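Side-chain contacts in metal-dependent hydrolase (PDB 2F6K), which probably acts as a metal-dependent decarboxylase of the amidohydrolase superfamily, working on aminocarboxymuconate semialdehyde or a similar substrate at a manganese site: residues A[4-9]-A[200-205]; A[250-255]-A[259-264]. All blocks are in the same frame, centred on the assembly; numbering follows the deposited sequence.

Contact 1 (4-9 with 200-205) and contact 2 (250-255 with 259-264) follow one another along the chain, and their centres are 12 Å apart. Both reach the same eight-stranded parallel sheet of an amidohydrolase TIM barrel. Contact 1 joins the first strand, 3-9, to the sixth, 200-203, across the interior, and sets two manganese ligands inside the barrel. Contact 2 packs helix 248-252 on the eighth strand, 261-262, beside the seam where first and eighth strands meet. There Phe6 N lies 3.0 Å from Tyr263 O, a probable hydrogen bond between the corner of strand 3-9 and the residue just after strand 261-262, and Ile202 CD1 packs on Leu262 CD1 at 3.8 Å.

Contact 1 (A[4-9]-A[200-205]); sequences IDFHTH and KVIIPH. With MN (manganese (II) ion), chain C.
His7, on the first strand of the TIM barrel, reaches across the interior to Pro204 and His205, which follow the sixth strand. Its CB points toward segment 200-205, and CG lies anti to the backbone N (chi1 -172°), which carries the imidazole to the manganese. Beyond CG the ring splits. On one branch ND1 hydrogen-bonds to Asp239 and lies 4.0 Å from Pro204 CB, which meets the ring at its edge, near the ring plane. Next along, CE1 comes 3.6 Å from His205 NE2; the two imidazoles meet obliquely, centroids 5.1 Å apart and planes at 49°. CD2 on the other branch and CE1 flank the metal equally, each 3.1 Å from manganese, and the ring closes on NE2, which bonds it at 2.1 Å. His9 NE2, two waters, His154 and Asp266 complete the site. Further from the metal, Ile202 CD1 sits equally near Phe6 CD2 and CE2, at 3.7 Å from each, the two side chains crossing at about a right angle. An Asx turn shapes the corner of the first strand: His7 N donates to Asp5 OD1. On the sixth-strand side, His205 NE2 hydrogen-bonds a metal-bound water 3.0 Å away, lying at the edge of its ring and in plane.

Contact 2 (A[250-255]-A[259-264]); sequences PTLMSL and EHLLYG
Leu261 meets both Leu252 and Met253 (present as selenomethionine), and all the contact across the two segments is apolar. Its two methyls divide the work: CD2 lies 3.8 Å from Leu252 CD2, while CD1 lies 4.0 Å from Met253 CG. The approaches differ. The leucines run past each other in opposite directions, methyl beside methyl, whereas the Met253 chain crosses Leu261 at about a right angle and touches with its CG methylene, short of the selenium. With CG of Leu252 anti to the backbone N (chi1 173°), its isobutyl group extends toward the strand. Leu261 contributes 58 Å² of the 107 Å² buried in all, which makes it the centre of the patch.

The pairing belongs to the final beta-alpha-beta unit of the barrel, in which strand 237-239 leads through helix 248-252 to the parallel strand 261-262. Phe238 of the first of these strands touches Leu252 and Leu261 alike, and Ile296 of helix 290-306 also packs on Leu261.

Hydrogen bonding is confined to each segment or goes to partners beyond the pair. Thr251 O accepts twice from Ser254, three residues on: from the backbone N at 3.1 Å, and from OG at 2.8 Å, in the carbonyl plane with a C=O...OG angle of 157°. Leu255 N likewise bonds to Leu252 O, at 3.0 Å. On the strand, Leu261 O is bonded by Asn300 ND2. Ser254 OG has a further partner across the subunit interface, Arg247 NH1 of the second subunit.

Contact 1 (A[4-9]-A[200-205])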
loop_
_atom_site.group_PDB
_atom_site.type_symbol
_atom_site.label_atom_id
_atom_site.label_comp_id
_atom_site.label_asym_id
_atom_site.label_seq_id
_atom_site.Cartn_x
_atom_site.Cartn_y
_atom_site.Cartn_z
ATOM N N ILE A 4 4.821 -32.003 -24.568
ATOM C CA ILE A 4 5.753 -31.757 -23.473
ATOM C C ILE A 4 5.123 -30.586 -22.711
ATOM O O ILE A 4 4.844 -29.542 -23.298
ATOM C CB ILE A 4 7.162 -31.361 -23.977
ATOM C CG1 ILE A 4 7.824 -32.557 -24.665
ATOM C CG2 ILE A 4 8.015 -30.899 -22.800
ATOM C CD1 ILE A 4 9.127 -32.229 -25.359
ATOM N N ASP A 5 4.887 -30.775 -21.416
ATOM C CA ASP A 5 4.252 -29.758 -20.571
ATOM C C ASP A 5 5.271 -28.888 -19.830
ATOM O O ASP A 5 5.969 -29.375 -18.948
ATOM C CB ASP A 5 3.353 -30.461 -19.552
ATOM C CG ASP A 5 2.311 -29.541 -18.953
ATOM O OD1 ASP A 5 2.528 -28.303 -18.953
ATOM O OD2 ASP A 5 1.281 -30.072 -18.476
ATOM N N PHE A 6 5.348 -27.602 -20.157
ATOM C CA PHE A 6 6.321 -26.744 -19.484
ATOM C C PHE A 6 5.766 -25.883 -18.356
ATOM O O PHE A 6 6.467 -25.016 -17.822
ATOM C CB PHE A 6 7.027 -25.842 -20.495
ATOM C CG PHE A 6 8.505 -26.068 -20.568
ATOM C CD1 PHE A 6 9.073 -26.690 -21.677
ATOM C CD2 PHE A 6 9.334 -25.678 -19.520
ATOM C CE1 PHE A 6 10.449 -26.920 -21.743
ATOM C CE2 PHE A 6 10.713 -25.905 -19.574
ATOM C CZ PHE A 6 11.270 -26.527 -20.690
ATOM N N HIS A 7 4.508 -26.109 -17.999
ATOM C CA HIS A 7 3.874 -25.359 -16.920
ATOM C C HIS A 7 2.903 -26.298 -16.231
ATOM O O HIS A 7 1.721 -26.344 -16.554
ATOM C CB HIS A 7 3.143 -24.128 -17.465
ATOM C CG HIS A 7 2.624 -23.204 -16.401
ATOM N ND1 HIS A 7 2.621 -21.833 -16.548
ATOM C CD2 HIS A 7 2.058 -23.452 -15.195
ATOM C CE1 HIS A 7 2.076 -21.277 -15.480
ATOM N NE2 HIS A 7 1.724 -22.238 -14.644
ATOM N N THR A 8 3.428 -27.062 -15.285
ATOM C CA THR A 8 2.637 -28.021 -14.536
ATOM C C THR A 8 3.246 -28.027 -13.128
ATOM O O THR A 8 4.457 -27.833 -12.975
ATOM C CB THR A 8 2.690 -29.406 -15.240
ATOM O OG1 THR A 8 2.061 -30.388 -14.415
ATOM C CG2 THR A 8 4.129 -29.807 -15.550
ATOM N N HIS A 9 2.423 -28.234 -12.103
ATOM C CA HIS A 9 2.937 -28.156 -10.734
ATOM C C HIS A 9 2.820 -29.364 -9.798
ATOM O O HIS A 9 2.073 -30.316 -10.050
ATOM C CB HIS A 9 2.296 -26.960 -10.025
ATOM C CG HIS A 9 2.403 -25.667 -10.773
ATOM N ND1 HIS A 9 3.608 -25.060 -11.048
ATOM C CD2 HIS A 9 1.447 -24.850 -11.280
ATOM C CE1 HIS A 9 3.391 -23.925 -11.691
ATOM N NE2 HIS A 9 2.088 -23.773 -11.844
ATOM N N LYS A 200 17.601 -18.272 -20.745
ATOM C CA LYS A 200 16.422 -18.484 -21.571
ATOM C C LYS A 200 15.230 -18.298 -20.653
ATOM O O LYS A 200 14.887 -19.182 -19.866
ATOM C CB LYS A 200 16.441 -19.890 -22.149
ATOM C CG LYS A 200 17.657 -20.156 -23.008
ATOM C CD LYS A 200 17.963 -21.641 -23.080
ATOM C CE LYS A 200 19.153 -21.890 -23.978
ATOM N NZ LYS A 200 20.283 -20.967 -23.639
ATOM N N VAL A 201 14.612 -17.128 -20.758
ATOM C CA VAL A 201 13.477 -16.766 -19.930
ATOM C C VAL A 201 12.123 -17.160 -20.502
ATOM O O VAL A 201 11.744 -16.744 -21.593
ATOM C CB VAL A 201 13.488 -15.245 -19.680
ATOM C CG1 VAL A 201 12.285 -14.820 -18.860
ATOM C CG2 VAL A 201 14.777 -14.863 -18.989
ATOM N N ILE A 202 11.394 -17.972 -19.750
ATOM C CA ILE A 202 10.055 -18.385 -20.152
ATOM C C ILE A 202 9.047 -17.493 -19.407
ATOM O O ILE A 202 9.000 -17.506 -18.172
ATOM C CB ILE A 202 9.767 -19.850 -19.751
ATOM C CG1 ILE A 202 10.759 -20.797 -20.436
ATOM C CG2 ILE A 202 8.328 -20.215 -20.110
ATOM C CD1 ILE A 202 10.610 -22.261 -19.997
ATOM N N ILE A 203 8.267 -16.709 -20.145
ATOM C CA ILE A 203 7.249 -15.857 -19.530
ATOM C C ILE A 203 5.916 -16.611 -19.678
ATOM O O ILE A 203 5.467 -16.898 -20.786
ATOM C CB ILE A 203 7.210 -14.481 -20.217
ATOM C CG1 ILE A 203 8.546 -13.764 -19.976
ATOM C CG2 ILE A 203 6.068 -13.649 -19.667
ATOM C CD1 ILE A 203 8.678 -12.439 -20.675
ATOM N N PRO A 204 5.273 -16.946 -18.551
ATOM C CA PRO A 204 4.006 -17.683 -18.514
ATOM C C PRO A 204 2.752 -16.999 -19.041
ATOM O O PRO A 204 2.714 -15.774 -19.217
ATOM C CB PRO A 204 3.869 -18.029 -17.037
ATOM C CG PRO A 204 4.392 -16.788 -16.387
ATOM C CD PRO A 204 5.644 -16.489 -17.197
ATOM N N HIS A 205 1.734 -17.824 -19.289
ATOM C CA HIS A 205 0.421 -17.376 -19.747
ATOM C C HIS A 205 0.429 -16.481 -20.984
ATOM O O HIS A 205 -0.211 -15.424 -21.011
ATOM C CB HIS A 205 -0.301 -16.669 -18.595
ATOM C CG HIS A 205 -0.351 -17.476 -17.334
ATOM N ND1 HIS A 205 0.187 -17.034 -16.144
ATOM C CD2 HIS A 205 -0.864 -18.703 -17.080
ATOM C CE1 HIS A 205 0.011 -17.954 -15.212
ATOM N NE2 HIS A 205 -0.624 -18.978 -15.753
HETATM MN MN MN C . 1.001 -21.948 -12.659
HETATM O O HOH W 1 -0.347 -20.416 -13.088
HETATM O O HOH W 2 -0.098 -22.130 -10.642
#

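Contact 2 (A[250-255]-A[259-264])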
loop_
_atom_site.group_PDB
_atom_site.type_symbol
_atom_site.label_atom_id
_atom_site.label_comp_id
_atom_site.label_asym_id
_atom_site.label_seq_id
_atom_site.Cartn_x
_atom_site.Cartn_y
_atom_site.Cartn_z
ATOM N N PRO A 250 -3.002 -15.441 -30.452
ATOM C CA PRO A 250 -2.862 -14.852 -31.793
ATOM C C PRO A 250 -2.125 -13.501 -31.774
ATOM O O PRO A 250 -1.317 -13.215 -32.664
ATOM C CB PRO A 250 -4.308 -14.719 -32.261
ATOM C CG PRO A 250 -4.945 -15.941 -31.650
ATOM C CD PRO A 250 -4.385 -15.906 -30.231
ATOM N N THR A 251 -2.400 -12.673 -30.768
ATOM C CA THR A 251 -1.732 -11.382 -30.682
ATOM C C THR A 251 -0.237 -11.599 -30.423
ATOM O O THR A 251 0.616 -11.004 -31.090
ATOM C CB THR A 251 -2.329 -10.505 -29.554
ATOM O OG1 THR A 251 -3.692 -10.183 -29.861
ATOM C CG2 THR A 251 -1.543 -9.209 -29.414
ATOM N N LEU A 252 0.065 -12.477 -29.472
ATOM C CA LEU A 252 1.436 -12.795 -29.096
ATOM C C LEU A 252 2.289 -13.306 -30.257
ATOM O O LEU A 252 3.499 -13.074 -30.295
ATOM C CB LEU A 252 1.437 -13.844 -27.980
ATOM C CG LEU A 252 2.813 -14.406 -27.600
ATOM C CD1 LEU A 252 3.627 -13.337 -26.888
ATOM C CD2 LEU A 252 2.647 -15.627 -26.710
HETATM N N MSE A 253 1.664 -13.998 -31.202
HETATM C CA MSE A 253 2.400 -14.554 -32.329
HETATM C C MSE A 253 2.895 -13.519 -33.331
HETATM O O MSE A 253 3.716 -13.830 -34.196
HETATM C CB MSE A 253 1.565 -15.635 -33.021
HETATM C CG MSE A 253 1.275 -16.810 -32.090
HETATM SE SE MSE A 253 0.275 -18.270 -32.863
HETATM C CE MSE A 253 -1.289 -17.274 -33.378
ATOM N N SER A 254 2.411 -12.289 -33.213
ATOM C CA SER A 254 2.878 -11.239 -34.105
ATOM C C SER A 254 4.115 -10.586 -33.471
ATOM O O SER A 254 4.741 -9.706 -34.070
ATOM C CB SER A 254 1.789 -10.183 -34.308
ATOM O OG SER A 254 1.617 -9.403 -33.139
ATOM N N LEU A 255 4.459 -11.029 -32.260
ATOM C CA LEU A 255 5.608 -10.490 -31.528
ATOM C C LEU A 255 6.632 -11.558 -31.147
ATOM O O LEU A 255 7.832 -11.299 -31.138
ATOM C CB LEU A 255 5.139 -9.799 -30.249
ATOM C CG LEU A 255 4.306 -8.526 -30.349
ATOM C CD1 LEU A 255 3.561 -8.312 -29.037
ATOM C CD2 LEU A 255 5.202 -7.343 -30.658
ATOM N N GLU A 259 9.347 -20.571 -32.812
ATOM C CA GLU A 259 10.019 -21.662 -32.111
ATOM C C GLU A 259 10.107 -21.455 -30.596
ATOM O O GLU A 259 10.552 -22.349 -29.868
ATOM C CB GLU A 259 11.434 -21.851 -32.670
ATOM C CG GLU A 259 11.563 -21.827 -34.199
ATOM C CD GLU A 259 11.223 -20.465 -34.811
ATOM O OE1 GLU A 259 11.415 -19.428 -34.129
ATOM O OE2 GLU A 259 10.778 -20.436 -35.984
ATOM N N HIS A 260 9.683 -20.288 -30.112
ATOM C CA HIS A 260 9.757 -20.007 -28.678
ATOM C C HIS A 260 8.435 -20.122 -27.926
ATOM O O HIS A 260 8.309 -19.616 -26.808
ATOM C CB HIS A 260 10.359 -18.614 -28.437
ATOM C CG HIS A 260 11.822 -18.523 -28.745
ATOM N ND1 HIS A 260 12.570 -17.392 -28.483
ATOM C CD2 HIS A 260 12.679 -19.420 -29.291
ATOM C CE1 HIS A 260 13.822 -17.598 -28.853
ATOM N NE2 HIS A 260 13.914 -18.820 -29.348
ATOM N N LEU A 261 7.455 -20.790 -28.526
ATOM C CA LEU A 261 6.156 -20.963 -27.889
ATOM C C LEU A 261 6.066 -22.361 -27.296
ATOM O O LEU A 261 6.216 -23.355 -28.001
ATOM C CB LEU A 261 5.042 -20.732 -28.909
ATOM C CG LEU A 261 5.050 -19.327 -29.524
ATOM C CD1 LEU A 261 4.069 -19.282 -30.683
ATOM C CD2 LEU A 261 4.706 -18.287 -28.461
ATOM N N LEU A 262 5.817 -22.437 -25.994
ATOM C CA LEU A 262 5.755 -23.720 -25.311
ATOM C C LEU A 262 4.389 -24.027 -24.718
ATOM O O LEU A 262 3.725 -23.147 -24.181
ATOM C CB LEU A 262 6.796 -23.739 -24.198
ATOM C CG LEU A 262 8.225 -23.400 -24.627
ATOM C CD1 LEU A 262 9.074 -23.138 -23.390
ATOM C CD2 LEU A 262 8.798 -24.550 -25.444
ATOM N N TYR A 263 3.977 -25.284 -24.810
ATOM C CA TYR A 263 2.701 -25.708 -24.259
ATOM C C TYR A 263 2.772 -25.747 -22.737
ATOM O O TYR A 263 3.836 -26.008 -22.170
ATOM C CB TYR A 263 2.342 -27.108 -24.756
ATOM C CG TYR A 263 1.160 -27.698 -24.024
ATOM C CD1 TYR A 263 -0.109 -27.126 -24.134
ATOM C CD2 TYR A 263 1.309 -28.806 -23.203
ATOM C CE1 TYR A 263 -1.197 -27.650 -23.438
ATOM C CE2 TYR A 263 0.230 -29.335 -22.510
ATOM C CZ TYR A 263 -1.016 -28.754 -22.632
ATOM O OH TYR A 263 -2.087 -29.291 -21.962
ATOM N N GLY A 264 1.632 -25.507 -22.091
ATOM C CA GLY A 264 1.540 -25.544 -20.638
ATOM C C GLY A 264 0.108 -25.884 -20.235
ATOM O O GLY A 264 -0.840 -25.410 -20.865
#